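PDB 6VJR: vinylacetyl-CoA Delta-isomerase from Nitrosopumilus maritimus SCM1, which probably isomerises vinylacetyl-CoA and acts as an oxygen-tolerant 4-hydroxybutyryl-CoA dehydratase, using FAD and a [4Fe-4S] cluster. Local coordinates for residues G215-D220 against V262-D267. Numbering follows the deposited sequence.
Sequences GAIPAD and VFIPWD
Strand residues 215-218 and 262-265 belong to different beta-sheets, consistent with the acyl-CoA-dehydrogenase-like fold of this family, and where they cross, at 117° between their N-to-C directions, three branched aliphatic side chains fill the angle. No hydrogen bond links the two segments; the backbone pairs found are with other strands, Ile217 with Ile196 and Val262 with Val180. Ile217 meets the second strand through its CG2 methyl. Its CG1 takes the crowded position between the backbone N and the carbonyl carbon (chi1 63°), which leaves CG2 anti to the carbonyl carbon and directed at the opposing strand. That methyl sits 3.8 Å from Ile264 CG1 and 3.9 Å from Ile264 CD1, against the outer arm of Ile264, and the two isoleucines cross obliquely. The same methyl also lies 4.1 Å from Val262 CG1, roughly at right angles to its approach to Ile264. Ile264 has CG1 anti to its carbonyl carbon (chi1 -46°) and an extended second torsion, a shape that carries CD1 to 4.1 Å from Gly215 CA. A side chain at Gly215 would collide with this methyl. The second branch, Ile264 CG2, rests 3.8 Å from Ala216 O, a purely van der Waals approach. Ile264 also touches Val178 and Val180 of strand 177-188 and Val269 of strand 269-272, placing it between the two sheets. An alanine at Ile264 would remove CG2 and the CG1-CD1 arm, and would probably loosen the packing around Ile217 and over Gly215. With side chains meeting through methyl and methylene groups, cohesion here rests mainly on shape and hydrophobic burial.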
# COMPACT_ATOMS: atom_id res chain seq x y z
N GLY A 215 25.59 -19.46 27.51
CA GLY A 215 27.00 -19.42 27.87
C GLY A 215 27.82 -18.61 26.90
O GLY A 215 27.50 -18.56 25.71
N ALA A 216 28.89 -18.00 27.42
CA ALA A 216 29.81 -17.21 26.61
C ALA A 216 31.02 -18.07 26.27
O ALA A 216 31.64 -18.69 27.15
CB ALA A 216 30.21 -16.02 27.38
N ILE A 217 31.40 -18.04 25.00
CA ILE A 217 32.56 -18.76 24.53
C ILE A 217 33.48 -17.77 23.81
O ILE A 217 33.01 -16.86 23.11
CB ILE A 217 32.19 -19.94 23.63
CG1 ILE A 217 31.50 -19.53 22.36
CG2 ILE A 217 31.35 -20.95 24.38
CD1 ILE A 217 31.32 -20.65 21.37
N PRO A 218 34.81 -17.94 23.94
CA PRO A 218 35.72 -17.17 23.11
C PRO A 218 35.56 -17.59 21.65
O PRO A 218 35.31 -18.77 21.38
CB PRO A 218 37.08 -17.42 23.75
CG PRO A 218 36.92 -18.85 24.22
CD PRO A 218 35.51 -18.93 24.77
N ALA A 219 35.79 -16.66 20.73
CA ALA A 219 35.62 -16.99 19.32
C ALA A 219 36.57 -18.09 18.89
O ALA A 219 36.28 -18.79 17.94
CB ALA A 219 35.85 -15.77 18.45
N ASP A 220 37.72 -18.24 19.58
CA ASP A 220 38.70 -19.29 19.27
C ASP A 220 38.52 -20.58 20.08
O ASP A 220 39.45 -21.37 20.13
CB ASP A 220 40.13 -18.77 19.42
CG ASP A 220 40.57 -18.38 20.81
OD1 ASP A 220 39.71 -18.42 21.73
OD2 ASP A 220 41.80 -18.06 20.97
N VAL A 262 31.67 -28.32 22.76
CA VAL A 262 32.40 -27.15 23.19
C VAL A 262 32.25 -26.99 24.70
O VAL A 262 31.15 -27.03 25.23
CB VAL A 262 31.89 -25.92 22.42
CG1 VAL A 262 32.54 -24.62 22.88
CG2 VAL A 262 32.11 -26.05 20.94
N PHE A 263 33.36 -26.75 25.38
CA PHE A 263 33.38 -26.59 26.82
C PHE A 263 33.11 -25.15 27.23
O PHE A 263 33.69 -24.22 26.66
CB PHE A 263 34.75 -26.99 27.35
CG PHE A 263 34.88 -26.78 28.84
CD1 PHE A 263 34.19 -27.61 29.73
CD2 PHE A 263 35.70 -25.78 29.36
CE1 PHE A 263 34.32 -27.44 31.11
CE2 PHE A 263 35.81 -25.62 30.74
CZ PHE A 263 35.13 -26.44 31.60
N ILE A 264 32.23 -25.01 28.22
CA ILE A 264 31.94 -23.72 28.82
C ILE A 264 32.12 -23.87 30.32
O ILE A 264 31.36 -24.60 30.94
CB ILE A 264 30.52 -23.22 28.51
CG1 ILE A 264 30.20 -23.37 27.03
CG2 ILE A 264 30.36 -21.78 29.00
CD1 ILE A 264 28.82 -22.89 26.62
N PRO A 265 33.09 -23.16 30.93
CA PRO A 265 33.30 -23.28 32.35
C PRO A 265 32.14 -22.62 33.10
O PRO A 265 31.48 -21.74 32.59
CB PRO A 265 34.63 -22.56 32.59
CG PRO A 265 34.70 -21.55 31.48
CD PRO A 265 34.01 -22.20 30.30
N TRP A 266 31.91 -23.03 34.34
CA TRP A 266 30.78 -22.52 35.11
C TRP A 266 30.73 -21.00 35.13
O TRP A 266 29.65 -20.42 35.12
CB TRP A 266 30.82 -23.09 36.53
CG TRP A 266 30.53 -24.55 36.57
CD1 TRP A 266 31.31 -25.52 37.14
CD2 TRP A 266 29.39 -25.24 36.00
NE1 TRP A 266 30.73 -26.74 36.97
CE2 TRP A 266 29.56 -26.61 36.28
CE3 TRP A 266 28.25 -24.83 35.31
CZ2 TRP A 266 28.65 -27.58 35.89
CZ3 TRP A 266 27.33 -25.79 34.94
CH2 TRP A 266 27.53 -27.14 35.22
N ASP A 267 31.88 -20.33 35.18
CA ASP A 267 31.85 -18.88 35.33
C ASP A 267 31.31 -18.18 34.09
O ASP A 267 31.02 -16.99 34.14
CB ASP A 267 33.23 -18.30 35.61
CG ASP A 267 34.31 -18.72 34.63
OD1 ASP A 267 34.90 -19.79 34.82
OD2 ASP A 267 34.55 -17.98 33.69